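Local coordinates for protein tyrosine recombinase XerH (Helicobacter pylori, PDB 5JK0) that cuts and rejoins DNA at a specific site as a tyrosine recombinase involved in chromosome segregation, and is captured here bound to its difH substrate before cleavage, at residues D[76-81]-D[127-132]; D[132-137]-D[156-161]; D[197-202]-D[258-263]; D[219-224]-D[274-279]. All blocks are in the same frame, centred on the assembly; numbering follows the deposited sequence.

Overall arrangement
The four contacts form two groups, one in each half of the DNA-bound recombinase. Interactions 1 and 2 lie in the core-binding half and share Ala132 of helix 123-143; their centres are about 10 Å apart, and Arg130 links them through a bond to the backbone of Leu158. Interactions 3 and 4 belong to the tyrosine recombinase domain, about 11 Å apart between centres, and are joined where Arg200 and Trp261 bond to the carbonyls of Cys277 and Leu275. Both bind the phosphate of DG4 of chain H. Interactions 1 and 3 lie about 41 Å apart between centres. Interaction 4 lies nearest the predicted active site, Gln220 about 9 Å from Arg214 between side chains.

Interaction 1 of 4, residues D[76-81]-D[127-132]; sequences YALPLL and KNYRIA. With nucleotides of chain G; nucleotides of chain H.
Pro79 caps one face of the Tyr129 ring where two segments of the all-helical core-binding domain, 76-81 (helix 74-93) and 127-132 (helix 123-143), cross at an angle of 80°, their axes 9.0 Å apart at closest approach. The tight part is apolar. Pro79 CB sits above the centre of the Tyr129 ring, 3.9 Å from its centroid and almost on the ring normal, a CH-pi contact; CG reaches over the same face toward CD1 and CE1. Proline suits the place because its compact ring offers a rigid hydrocarbon surface, and lacking an N-H it gives no bond to the preceding turn, where the helix is kinked. Beside it Ala132 is small enough for close approach: its CB meets Pro79 CB at 4.1 Å, while Tyr76 CD1 lies 3.9 Å from Ala132 CA. Leu80 CD2 packs against the Ala132 carbonyl oxygen, and Phe23 and Leu24 of helix 12-30 back Leu80 and Tyr76.

Toward the DNA the contact is looser and more polar. Leu78, partly exposed, brings only CD2 to the Tyr129 hydroxyl, and both side chains also pack on phosphates. Tyr76 has CG anti to its carbonyl carbon (chi1 -67°), and its ring runs out past Ala132 to put the hydroxyl at a phosphate of DT19 of chain G. Asn128 reads the adenine edge of DA11 of chain H, its OD1 accepting from N6 and its ND2 donating weakly to N7, the paired pattern by which an amide recognises adenine. Ile131 completes the DNA-facing surface, with CD1 3.6 Å from C5 of DC18 of chain G.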
# COMPACT_ATOMS: atom_id res chain seq x y z
N TYR D 76 9.81 10.18 -23.37
CA TYR D 76 8.65 11.01 -23.70
C TYR D 76 8.26 10.95 -25.18
O TYR D 76 7.08 11.08 -25.52
CB TYR D 76 8.92 12.46 -23.31
CG TYR D 76 9.02 12.68 -21.82
CD1 TYR D 76 7.88 12.95 -21.06
CD2 TYR D 76 10.24 12.63 -21.17
CE1 TYR D 76 7.97 13.15 -19.69
CE2 TYR D 76 10.34 12.83 -19.80
CZ TYR D 76 9.20 13.09 -19.07
OH TYR D 76 9.28 13.29 -17.71
N ALA D 77 9.24 10.75 -26.05
CA ALA D 77 9.04 10.85 -27.49
C ALA D 77 8.03 9.84 -28.04
O ALA D 77 6.96 10.21 -28.53
CB ALA D 77 10.37 10.71 -28.22
N LEU D 78 8.38 8.56 -27.96
CA LEU D 78 7.56 7.50 -28.55
C LEU D 78 6.13 7.42 -28.01
O LEU D 78 5.19 7.31 -28.80
CB LEU D 78 8.26 6.14 -28.38
CG LEU D 78 7.53 4.92 -28.95
CD1 LEU D 78 8.47 4.08 -29.81
CD2 LEU D 78 6.94 4.07 -27.83
N PRO D 79 5.94 7.46 -26.67
CA PRO D 79 4.55 7.34 -26.19
C PRO D 79 3.62 8.45 -26.68
O PRO D 79 2.43 8.19 -26.90
CB PRO D 79 4.70 7.41 -24.67
CG PRO D 79 6.09 6.95 -24.41
CD PRO D 79 6.89 7.49 -25.55
N LEU D 80 4.14 9.66 -26.85
CA LEU D 80 3.31 10.78 -27.28
C LEU D 80 3.02 10.73 -28.78
O LEU D 80 1.95 11.16 -29.22
CB LEU D 80 3.97 12.11 -26.91
CG LEU D 80 4.11 12.37 -25.41
CD1 LEU D 80 4.57 13.80 -25.14
CD2 LEU D 80 2.80 12.08 -24.68
N LEU D 81 3.96 10.21 -29.56
CA LEU D 81 3.74 10.03 -30.99
C LEU D 81 2.71 8.92 -31.22
O LEU D 81 1.96 8.95 -32.19
CB LEU D 81 5.05 9.70 -31.70
CG LEU D 81 6.12 10.79 -31.67
CD1 LEU D 81 7.32 10.38 -32.50
CD2 LEU D 81 5.56 12.12 -32.15
N LYS D 127 3.79 2.56 -16.77
CA LYS D 127 4.05 3.70 -15.91
C LYS D 127 4.72 4.84 -16.67
O LYS D 127 4.40 6.01 -16.45
CB LYS D 127 4.91 3.29 -14.71
CG LYS D 127 4.22 2.32 -13.77
CD LYS D 127 5.10 2.00 -12.57
CE LYS D 127 4.39 1.06 -11.62
NZ LYS D 127 5.22 0.77 -10.41
N ASN D 128 5.65 4.49 -17.55
CA ASN D 128 6.34 5.49 -18.37
C ASN D 128 5.39 6.22 -19.31
O ASN D 128 5.50 7.43 -19.50
CB ASN D 128 7.46 4.83 -19.17
CG ASN D 128 8.58 4.31 -18.30
OD1 ASN D 128 8.77 4.77 -17.17
ND2 ASN D 128 9.34 3.35 -18.81
N TYR D 129 4.47 5.47 -19.91
CA TYR D 129 3.45 6.05 -20.78
C TYR D 129 2.58 7.04 -20.01
O TYR D 129 2.28 8.13 -20.51
CB TYR D 129 2.57 4.95 -21.39
CG TYR D 129 3.14 4.32 -22.64
CD1 TYR D 129 4.42 3.80 -22.66
CD2 TYR D 129 2.37 4.22 -23.79
CE1 TYR D 129 4.94 3.21 -23.81
CE2 TYR D 129 2.87 3.64 -24.94
CZ TYR D 129 4.16 3.13 -24.94
OH TYR D 129 4.66 2.55 -26.08
N ARG D 130 2.19 6.65 -18.81
CA ARG D 130 1.36 7.49 -17.95
C ARG D 130 2.07 8.79 -17.59
O ARG D 130 1.49 9.87 -17.70
CB ARG D 130 0.98 6.73 -16.68
CG ARG D 130 0.21 7.56 -15.66
CD ARG D 130 -0.11 6.74 -14.42
NE ARG D 130 -0.74 7.55 -13.38
CZ ARG D 130 -0.06 8.25 -12.47
NH1 ARG D 130 1.26 8.25 -12.48
NH2 ARG D 130 -0.71 8.96 -11.56
N ILE D 131 3.33 8.68 -17.17
CA ILE D 131 4.14 9.84 -16.83
C ILE D 131 4.30 10.77 -18.03
O ILE D 131 4.27 12.00 -17.89
CB ILE D 131 5.53 9.41 -16.31
CG1 ILE D 131 5.41 8.67 -14.98
CG2 ILE D 131 6.45 10.62 -16.16
CD1 ILE D 131 6.72 8.12 -14.46
N ALA D 132 4.46 10.19 -19.21
CA ALA D 132 4.60 10.96 -20.44
C ALA D 132 3.34 11.76 -20.74
O ALA D 132 3.40 12.95 -21.05
CB ALA D 132 4.94 10.05 -21.60
P DT G 19 10.95 15.31 -15.26
OP1 DT G 19 10.40 16.53 -14.62
OP2 DT G 19 10.65 15.03 -16.68
O5' DT G 19 12.54 15.29 -15.09
C5' DT G 19 13.11 15.48 -13.80
C4' DT G 19 14.25 14.50 -13.55
O4' DT G 19 13.71 13.18 -13.26
C3' DT G 19 15.23 14.31 -14.72
O3' DT G 19 16.56 14.42 -14.25
C2' DT G 19 14.92 12.90 -15.22
C1' DT G 19 14.46 12.22 -13.95
N1 DT G 19 13.60 11.02 -14.19
C2 DT G 19 13.98 9.80 -13.68
O2 DT G 19 15.00 9.64 -13.03
N3 DT G 19 13.12 8.77 -13.96
C4 DT G 19 11.94 8.84 -14.67
O4 DT G 19 11.23 7.86 -14.87
C5 DT G 19 11.60 10.15 -15.18
C7 DT G 19 10.34 10.35 -15.97
C6 DT G 19 12.43 11.17 -14.91
P DA H 11 11.16 -5.01 -16.10
OP1 DA H 11 12.19 -5.75 -15.33
OP2 DA H 11 9.83 -5.63 -16.33
O5' DA H 11 10.90 -3.59 -15.41
C5' DA H 11 11.67 -3.19 -14.28
C4' DA H 11 13.03 -2.66 -14.70
O4' DA H 11 12.86 -1.59 -15.67
C3' DA H 11 13.86 -2.08 -13.55
O3' DA H 11 15.19 -2.59 -13.60
C2' DA H 11 13.83 -0.57 -13.80
C1' DA H 11 13.67 -0.49 -15.31
N9 DA H 11 13.01 0.73 -15.76
C8 DA H 11 11.72 0.87 -16.17
N7 DA H 11 11.40 2.09 -16.51
C5 DA H 11 12.56 2.81 -16.30
C6 DA H 11 12.88 4.17 -16.48
N6 DA H 11 12.00 5.08 -16.92
N1 DA H 11 14.13 4.57 -16.18
C2 DA H 11 15.01 3.65 -15.73
N3 DA H 11 14.82 2.35 -15.53
C4 DA H 11 13.57 1.99 -15.84
P DC G 18 5.71 15.50 -11.49
OP1 DC G 18 5.87 16.97 -11.41
OP2 DC G 18 4.54 14.93 -12.19
O5' DC G 18 7.04 14.87 -12.12
C5' DC G 18 8.32 15.29 -11.65
C4' DC G 18 9.44 14.46 -12.26
O4' DC G 18 9.63 13.22 -11.51
C3' DC G 18 9.23 14.01 -13.72
O3' DC G 18 10.48 14.03 -14.40
C2' DC G 18 8.77 12.57 -13.54
C1' DC G 18 9.72 12.17 -12.43
N1 DC G 18 9.40 10.87 -11.77
C2 DC G 18 10.42 10.18 -11.10
O2 DC G 18 11.56 10.67 -11.07
N3 DC G 18 10.13 9.00 -10.50
C4 DC G 18 8.90 8.51 -10.56
N4 DC G 18 8.66 7.34 -9.96
C5 DC G 18 7.84 9.19 -11.24
C6 DC G 18 8.14 10.36 -11.83

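Interaction 2 of 4, residues D[132-137]-D[156-161]; sequences ALLGLF and ITLKNI
Leu134 meets the backbone and side chains of 156-161 chiefly with one methyl, CD2, which lies 3.5 Å from Ile156 O and 3.6 Å from Thr157 O, and packs on Ile156 CG2 at 4.0 Å and on Leu158 CD1 at 3.9 Å. Its CG stands anti to the carbonyl carbon (chi1 -71°), which carries the branch point out to where CD2 reaches the 156-158 chain. A branched leucine suits this place because a single methyl can nestle among two carbonyls and two aliphatic side chains. One turn on, Phe137 CB touches Ile156 CG1 at 4.2 Å, so beta-branched Ile156 serves both residues, CG2 for the leucine and CG1 for the phenylalanine. No direct hydrogen bond joins the segments. Instead a water donates to Leu134 O at 2.9 Å and to Ile156 O at 3.1 Å.

The next shell fixes that chain. Glu107 OE2 receives hydrogen bonds from both Leu158 N and Thr157 OG1, so one carboxylate oxygen holds backbone and side chain at Thr157-Leu158. Leu158 has a left-handed backbone conformation (phi 52°, psi 60°), a bend that goes with its side chain pointing back toward Leu134. Its carbonyl in turn accepts from Arg130 NE, one turn before Leu134 on the same helix. Tyr154 stacks edge-to-face with Phe137.

Residues 159-161 are poorly ordered, their side chains modelled only as far as CB. The contact thus lays the segment that follows helix 123-143 back against that helix, with Leu110 of helix 107-117 packing on both Ile156 and Phe137, and Phe83 of helix 74-93 on Phe137.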
# COMPACT_ATOMS: atom_id res chain seq x y z
N ALA D 132 4.46 10.19 -19.21
CA ALA D 132 4.60 10.96 -20.44
C ALA D 132 3.34 11.76 -20.74
O ALA D 132 3.40 12.95 -21.05
CB ALA D 132 4.94 10.05 -21.60
N LEU D 133 2.19 11.09 -20.65
CA LEU D 133 0.90 11.73 -20.90
C LEU D 133 0.62 12.84 -19.90
O LEU D 133 0.12 13.90 -20.26
CB LEU D 133 -0.23 10.69 -20.86
CG LEU D 133 -0.30 9.69 -22.02
CD1 LEU D 133 -1.33 8.61 -21.73
CD2 LEU D 133 -0.61 10.39 -23.33
N LEU D 134 0.94 12.59 -18.63
CA LEU D 134 0.74 13.57 -17.58
C LEU D 134 1.58 14.82 -17.82
O LEU D 134 1.13 15.94 -17.59
CB LEU D 134 1.07 12.98 -16.21
CG LEU D 134 0.10 11.93 -15.65
CD1 LEU D 134 0.58 11.41 -14.31
CD2 LEU D 134 -1.30 12.51 -15.54
N GLY D 135 2.81 14.61 -18.29
CA GLY D 135 3.72 15.72 -18.55
C GLY D 135 3.26 16.61 -19.68
O GLY D 135 3.40 17.83 -19.61
N LEU D 136 2.71 16.01 -20.73
CA LEU D 136 2.26 16.76 -21.90
C LEU D 136 1.13 17.72 -21.57
O LEU D 136 1.19 18.90 -21.90
CB LEU D 136 1.82 15.80 -23.01
CG LEU D 136 1.23 16.47 -24.26
CD1 LEU D 136 2.25 17.38 -24.93
CD2 LEU D 136 0.71 15.43 -25.24
N PHE D 137 0.09 17.21 -20.91
CA PHE D 137 -1.09 18.01 -20.63
C PHE D 137 -0.91 18.93 -19.43
O PHE D 137 -1.65 19.91 -19.27
CB PHE D 137 -2.31 17.10 -20.44
CG PHE D 137 -2.74 16.41 -21.70
CD1 PHE D 137 -3.54 17.05 -22.62
CD2 PHE D 137 -2.32 15.11 -21.97
CE1 PHE D 137 -3.93 16.42 -23.79
CE2 PHE D 137 -2.71 14.47 -23.13
CZ PHE D 137 -3.51 15.13 -24.04
N ILE D 156 -5.49 16.59 -15.90
CA ILE D 156 -5.42 15.14 -15.98
C ILE D 156 -4.61 14.60 -14.81
O ILE D 156 -3.49 15.04 -14.56
CB ILE D 156 -4.79 14.67 -17.30
CG1 ILE D 156 -5.53 15.28 -18.50
CG2 ILE D 156 -4.80 13.15 -17.38
CD1 ILE D 156 -6.97 14.85 -18.61
N THR D 157 -5.18 13.63 -14.09
CA THR D 157 -4.52 13.08 -12.92
C THR D 157 -4.16 11.61 -13.10
O THR D 157 -3.07 11.18 -12.71
CB THR D 157 -5.39 13.23 -11.66
OG1 THR D 157 -6.65 12.58 -11.87
CG2 THR D 157 -5.64 14.70 -11.36
N LEU D 158 -5.07 10.85 -13.70
CA LEU D 158 -4.90 9.41 -13.90
C LEU D 158 -4.54 8.72 -12.59
O LEU D 158 -3.48 8.11 -12.46
CB LEU D 158 -3.82 9.13 -14.95
CG LEU D 158 -4.13 9.61 -16.38
CD1 LEU D 158 -2.93 9.39 -17.29
CD2 LEU D 158 -5.35 8.88 -16.92
N LYS D 159 -5.44 8.84 -11.61
CA LYS D 159 -5.21 8.32 -10.26
C LYS D 159 -4.88 6.83 -10.25
O LYS D 159 -4.18 6.35 -9.36
CB LYS D 159 -6.43 8.59 -9.38
N ASN D 160 -5.39 6.10 -11.24
CA ASN D 160 -5.04 4.70 -11.40
C ASN D 160 -3.56 4.56 -11.76
O ASN D 160 -3.10 5.12 -12.75
CB ASN D 160 -5.91 4.04 -12.47
N ILE D 161 -2.82 3.81 -10.94
CA ILE D 161 -1.38 3.69 -11.13
C ILE D 161 -0.98 2.31 -11.65
O ILE D 161 0.17 2.10 -12.04
CB ILE D 161 -0.62 3.95 -9.81
O HOH W 1 -1.42 16.53 -16.31

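Interaction 3 of 4, residues D[197-202]-D[258-263]; sequences VRARNR and LKEWLI. With nucleotides of chain H.
Glu260 and Trp261 carry the second helix's share of this contact, in which segments 198-202 (of helix 198-211) and 258-263 (of helix 255-264) of the catalytic domain run at 131°, axes 8.8 Å apart at closest approach. Glu260 comes first, extended beside Ala199, whose CB is 4.3 Å from its CD. Its OE1 lies at the edge of the Arg202 guanidinium, 4.2 Å from NH1, too long for a salt bridge; Arg202 makes its salt bridge to Asp189 instead.

Trp261 follows, its CB meeting Ala199 CB, alanine's single methyl letting the backbones come near. The indole lies under the aliphatic part of Arg200, the two side chains side by side and pointing the same way. Arg200 CB stands 3.6 Å from the centroid of the six-membered ring, a CH-pi contact over its face, while CG and CD run on above CZ2 and CH2. Trp261 NE1 bonds to Leu275 O.

Arg200 NE bonds to Asn201 OD1 in the guanidinium plane (N-H...O 163°), and NH1 to Cys277 O. NH2 reaches OP2 of DG4 of chain H at 2.7 Å, NH1 the same oxygen weakly. This is consistent with an indole-packed arginine presenting its charge to a phosphate, not a base.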
# COMPACT_ATOMS: atom_id res chain seq x y z
N VAL D 197 40.98 -7.00 -29.81
CA VAL D 197 40.02 -6.55 -28.80
C VAL D 197 40.15 -7.26 -27.45
O VAL D 197 39.48 -6.90 -26.49
CB VAL D 197 38.57 -6.74 -29.29
CG1 VAL D 197 38.36 -6.06 -30.64
CG2 VAL D 197 38.21 -8.21 -29.36
N ARG D 198 41.02 -8.27 -27.38
CA ARG D 198 41.12 -9.08 -26.17
C ARG D 198 41.64 -8.29 -24.97
O ARG D 198 41.08 -8.38 -23.88
CB ARG D 198 42.01 -10.30 -26.40
CG ARG D 198 42.02 -11.28 -25.24
CD ARG D 198 42.69 -12.59 -25.61
NE ARG D 198 42.53 -13.59 -24.56
CZ ARG D 198 43.42 -13.80 -23.59
NH1 ARG D 198 43.19 -14.73 -22.67
NH2 ARG D 198 44.53 -13.08 -23.54
N ALA D 199 42.70 -7.53 -25.18
CA ALA D 199 43.30 -6.73 -24.11
C ALA D 199 42.32 -5.67 -23.60
O ALA D 199 42.16 -5.49 -22.39
CB ALA D 199 44.59 -6.08 -24.59
N ARG D 200 41.67 -4.98 -24.53
CA ARG D 200 40.75 -3.91 -24.20
C ARG D 200 39.52 -4.42 -23.45
O ARG D 200 39.13 -3.87 -22.43
CB ARG D 200 40.31 -3.17 -25.46
CG ARG D 200 39.32 -2.05 -25.23
CD ARG D 200 38.72 -1.58 -26.54
NE ARG D 200 37.95 -2.64 -27.19
CZ ARG D 200 37.49 -2.58 -28.43
NH1 ARG D 200 37.71 -1.50 -29.17
NH2 ARG D 200 36.80 -3.59 -28.94
N ASN D 201 38.91 -5.47 -23.98
CA ASN D 201 37.67 -6.00 -23.43
C ASN D 201 37.85 -6.66 -22.06
O ASN D 201 37.01 -6.50 -21.18
CB ASN D 201 37.03 -6.99 -24.40
CG ASN D 201 36.56 -6.32 -25.68
OD1 ASN D 201 36.92 -5.18 -25.96
ND2 ASN D 201 35.76 -7.04 -26.46
N ARG D 202 38.95 -7.39 -21.90
CA ARG D 202 39.23 -8.03 -20.62
C ARG D 202 39.42 -7.00 -19.52
O ARG D 202 38.88 -7.13 -18.42
CB ARG D 202 40.46 -8.94 -20.71
CG ARG D 202 40.20 -10.26 -21.42
CD ARG D 202 41.25 -11.29 -21.04
NE ARG D 202 42.60 -10.85 -21.38
CZ ARG D 202 43.70 -11.44 -20.94
NH1 ARG D 202 44.89 -10.98 -21.30
NH2 ARG D 202 43.62 -12.50 -20.15
N LEU D 258 46.38 -3.45 -17.96
CA LEU D 258 46.43 -2.01 -18.23
C LEU D 258 47.69 -1.63 -19.01
O LEU D 258 47.63 -0.82 -19.93
CB LEU D 258 46.37 -1.22 -16.92
CG LEU D 258 46.36 0.30 -17.05
CD1 LEU D 258 45.16 0.77 -17.87
CD2 LEU D 258 46.36 0.96 -15.68
N LYS D 259 48.82 -2.22 -18.64
CA LYS D 259 50.07 -1.97 -19.33
C LYS D 259 50.02 -2.47 -20.76
O LYS D 259 50.49 -1.81 -21.69
CB LYS D 259 51.24 -2.62 -18.58
N GLU D 260 49.43 -3.65 -20.95
CA GLU D 260 49.33 -4.27 -22.27
C GLU D 260 48.38 -3.51 -23.18
O GLU D 260 48.66 -3.34 -24.37
CB GLU D 260 48.88 -5.72 -22.14
CG GLU D 260 48.79 -6.47 -23.46
CD GLU D 260 48.31 -7.89 -23.29
OE1 GLU D 260 48.00 -8.29 -22.15
OE2 GLU D 260 48.24 -8.62 -24.31
N TRP D 261 47.27 -3.04 -22.63
CA TRP D 261 46.26 -2.34 -23.41
C TRP D 261 46.73 -0.96 -23.85
O TRP D 261 46.49 -0.55 -24.99
CB TRP D 261 44.95 -2.23 -22.62
CG TRP D 261 44.01 -1.18 -23.15
CD1 TRP D 261 43.48 -0.13 -22.44
CD2 TRP D 261 43.51 -1.06 -24.48
NE1 TRP D 261 42.67 0.62 -23.26
CE2 TRP D 261 42.67 0.08 -24.51
CE3 TRP D 261 43.68 -1.80 -25.66
CZ2 TRP D 261 42.01 0.49 -25.67
CZ3 TRP D 261 43.02 -1.39 -26.80
CH2 TRP D 261 42.20 -0.26 -26.80
N LEU D 262 47.39 -0.24 -22.95
CA LEU D 262 47.89 1.10 -23.27
C LEU D 262 48.91 1.07 -24.40
O LEU D 262 49.05 2.04 -25.15
CB LEU D 262 48.51 1.75 -22.03
CG LEU D 262 47.52 2.23 -20.96
CD1 LEU D 262 48.26 2.79 -19.76
CD2 LEU D 262 46.56 3.26 -21.55
N ILE D 263 49.62 -0.05 -24.53
CA ILE D 263 50.57 -0.23 -25.62
C ILE D 263 49.84 -0.37 -26.95
O ILE D 263 50.17 0.30 -27.92
CB ILE D 263 51.46 -1.46 -25.39
CG1 ILE D 263 52.37 -1.26 -24.18
CG2 ILE D 263 52.30 -1.75 -26.63
CD1 ILE D 263 53.21 -2.46 -23.83
P DG H 4 35.00 -2.29 -32.23
OP1 DG H 4 35.05 -0.87 -32.64
OP2 DG H 4 36.09 -2.85 -31.40
O5' DG H 4 33.61 -2.57 -31.49
C5' DG H 4 32.65 -1.53 -31.32
C4' DG H 4 31.88 -1.28 -32.61
O4' DG H 4 31.47 -2.54 -33.19
C3' DG H 4 30.59 -0.50 -32.44
O3' DG H 4 30.85 0.89 -32.43
C2' DG H 4 29.79 -0.92 -33.68
C1' DG H 4 30.30 -2.34 -33.96
N9 DG H 4 29.33 -3.39 -33.62
C8 DG H 4 29.53 -4.47 -32.79
N7 DG H 4 28.49 -5.24 -32.68
C5 DG H 4 27.53 -4.65 -33.49
C6 DG H 4 26.20 -5.04 -33.76
O6 DG H 4 25.59 -6.02 -33.33
N1 DG H 4 25.57 -4.15 -34.64
C2 DG H 4 26.16 -3.03 -35.18
N2 DG H 4 25.39 -2.30 -36.00
N3 DG H 4 27.41 -2.65 -34.93
C4 DG H 4 28.03 -3.50 -34.08

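Interaction 4 of 4, residues D[219-224]-D[274-279]; sequences LQLKIK and LLFCNQ. With nucleotides of chain H.
Leu274, Leu221 and Leu275 bury the most surface where two irregular segments meet at a single beta bridge between Lys222 and Leu274. In Leu274, chi1 -168° sets CG anti to the backbone N and chi2 62° then turns CD1 toward Leu221 O, at 3.5 Å, and Leu219 O, at 3.8 Å. This methyl packs against the 219-221 backbone, with Lys222 NZ at its flank. A branched leucine suits the place, laying hydrocarbon over backbone carbonyls.

The Leu221 carbonyl accepts a nearly straight hydrogen bond from Leu275 N at 3.0 Å (169°), and Leu221 CD1 lies at the edge of the Phe276 ring. Leu275 packs CD1 on Ile223 CG1 and holds CG over the centre of the Phe276 ring. One water bridges Leu221 O and Phe276 N, with a weak bond to Leu219 O; another links Leu219 O with Phe276 O.

Gln279, whose amide can donate, grips DG4 of chain H through N to OP1 and NE2 to OP2, the latter at 2.9 Å. The contact joins the turn between helix 215-219 and strand 226-229 to the loop before helix 286-300, with Phe226 of strand 226-229 and Leu262 of helix 255-264 packed on Leu275, and Leu204 of helix 198-211 on Phe276.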
# COMPACT_ATOMS: atom_id res chain seq x y z
N LEU D 219 32.92 3.24 -19.37
CA LEU D 219 33.12 3.60 -20.77
C LEU D 219 33.66 5.02 -20.93
O LEU D 219 34.21 5.36 -21.98
CB LEU D 219 31.80 3.45 -21.54
CG LEU D 219 31.24 2.03 -21.67
CD1 LEU D 219 29.88 2.05 -22.33
CD2 LEU D 219 32.21 1.14 -22.43
N GLN D 220 33.50 5.84 -19.90
CA GLN D 220 33.94 7.23 -19.95
C GLN D 220 35.19 7.48 -19.13
O GLN D 220 35.57 8.63 -18.90
CB GLN D 220 32.81 8.16 -19.49
CG GLN D 220 31.72 8.36 -20.52
CD GLN D 220 32.21 9.09 -21.76
OE1 GLN D 220 32.85 10.14 -21.65
NE2 GLN D 220 31.93 8.54 -22.93
N LEU D 221 35.84 6.41 -18.67
CA LEU D 221 37.07 6.53 -17.90
C LEU D 221 38.18 7.16 -18.72
O LEU D 221 38.32 6.88 -19.91
CB LEU D 221 37.51 5.16 -17.38
CG LEU D 221 36.71 4.56 -16.23
CD1 LEU D 221 37.31 3.23 -15.80
CD2 LEU D 221 36.64 5.53 -15.06
N LYS D 222 38.98 8.01 -18.08
CA LYS D 222 40.09 8.66 -18.75
C LYS D 222 41.41 8.36 -18.03
O LYS D 222 41.43 8.16 -16.82
CB LYS D 222 39.86 10.17 -18.85
CG LYS D 222 38.72 10.54 -19.78
CD LYS D 222 38.50 12.04 -19.84
CE LYS D 222 37.44 12.40 -20.86
NZ LYS D 222 36.15 11.70 -20.61
N ILE D 223 42.49 8.33 -18.80
CA ILE D 223 43.80 7.92 -18.30
C ILE D 223 44.30 8.78 -17.14
O ILE D 223 44.90 8.27 -16.19
CB ILE D 223 44.85 7.95 -19.43
CG1 ILE D 223 44.36 7.15 -20.63
CG2 ILE D 223 46.19 7.42 -18.94
CD1 ILE D 223 45.32 7.16 -21.81
N LYS D 224 44.02 10.08 -17.20
CA LYS D 224 44.51 11.01 -16.19
C LYS D 224 43.83 10.82 -14.83
O LYS D 224 44.30 11.36 -13.82
CB LYS D 224 44.31 12.46 -16.66
CG LYS D 224 42.86 12.85 -16.86
CD LYS D 224 42.73 14.32 -17.23
CE LYS D 224 41.27 14.72 -17.38
NZ LYS D 224 41.12 16.16 -17.72
N LEU D 274 40.82 9.38 -23.60
CA LEU D 274 39.82 8.37 -23.29
C LEU D 274 40.47 6.99 -23.25
O LEU D 274 41.18 6.61 -24.18
CB LEU D 274 38.69 8.41 -24.31
CG LEU D 274 37.42 7.62 -23.99
CD1 LEU D 274 36.75 8.15 -22.73
CD2 LEU D 274 36.46 7.67 -25.17
N LEU D 275 40.24 6.25 -22.17
CA LEU D 275 40.91 4.96 -21.98
C LEU D 275 40.43 3.91 -22.97
O LEU D 275 41.22 3.34 -23.71
CB LEU D 275 40.71 4.47 -20.54
CG LEU D 275 41.45 3.18 -20.18
CD1 LEU D 275 42.94 3.33 -20.45
CD2 LEU D 275 41.21 2.80 -18.73
N PHE D 276 39.12 3.65 -22.97
CA PHE D 276 38.54 2.67 -23.88
C PHE D 276 37.95 3.36 -25.10
O PHE D 276 37.28 4.38 -24.99
CB PHE D 276 37.47 1.84 -23.16
CG PHE D 276 37.97 1.15 -21.93
CD1 PHE D 276 38.73 -0.01 -22.02
CD2 PHE D 276 37.67 1.64 -20.67
CE1 PHE D 276 39.18 -0.65 -20.89
CE2 PHE D 276 38.13 1.01 -19.53
CZ PHE D 276 38.88 -0.14 -19.64
N CYS D 277 38.21 2.79 -26.28
CA CYS D 277 37.72 3.37 -27.52
C CYS D 277 37.47 2.31 -28.59
O CYS D 277 38.03 1.22 -28.54
CB CYS D 277 38.71 4.41 -28.05
SG CYS D 277 40.33 3.73 -28.49
N ASN D 278 36.61 2.64 -29.55
CA ASN D 278 36.37 1.76 -30.68
C ASN D 278 37.48 1.88 -31.72
O ASN D 278 38.50 2.53 -31.47
CB ASN D 278 35.00 2.06 -31.31
CG ASN D 278 34.81 3.53 -31.63
OD1 ASN D 278 35.76 4.26 -31.92
ND2 ASN D 278 33.56 3.99 -31.58
N GLN D 279 37.27 1.27 -32.88
CA GLN D 279 38.28 1.30 -33.94
C GLN D 279 38.39 2.69 -34.57
O GLN D 279 39.41 3.03 -35.16
CB GLN D 279 37.95 0.27 -35.02
CG GLN D 279 37.72 -1.14 -34.48
CD GLN D 279 38.93 -1.68 -33.73
OE1 GLN D 279 40.07 -1.40 -34.08
NE2 GLN D 279 38.67 -2.47 -32.69
P DG H 4 35.00 -2.29 -32.23
OP1 DG H 4 35.05 -0.87 -32.64
OP2 DG H 4 36.09 -2.85 -31.40
O5' DG H 4 33.61 -2.57 -31.49
C5' DG H 4 32.65 -1.53 -31.32
C4' DG H 4 31.88 -1.28 -32.61
O4' DG H 4 31.47 -2.54 -33.19
C3' DG H 4 30.59 -0.50 -32.44
O3' DG H 4 30.85 0.89 -32.43
C2' DG H 4 29.79 -0.92 -33.68
C1' DG H 4 30.30 -2.34 -33.96
N9 DG H 4 29.33 -3.39 -33.62
C8 DG H 4 29.53 -4.47 -32.79
N7 DG H 4 28.49 -5.24 -32.68
C5 DG H 4 27.53 -4.65 -33.49
C6 DG H 4 26.20 -5.04 -33.76
O6 DG H 4 25.59 -6.02 -33.33
N1 DG H 4 25.57 -4.15 -34.64
C2 DG H 4 26.16 -3.03 -35.18
N2 DG H 4 25.39 -2.30 -36.00
N3 DG H 4 27.41 -2.65 -34.93
C4 DG H 4 28.03 -3.50 -34.08
O HOH W 2 37.07 5.00 -21.46
O HOH W 3 34.49 3.89 -24.44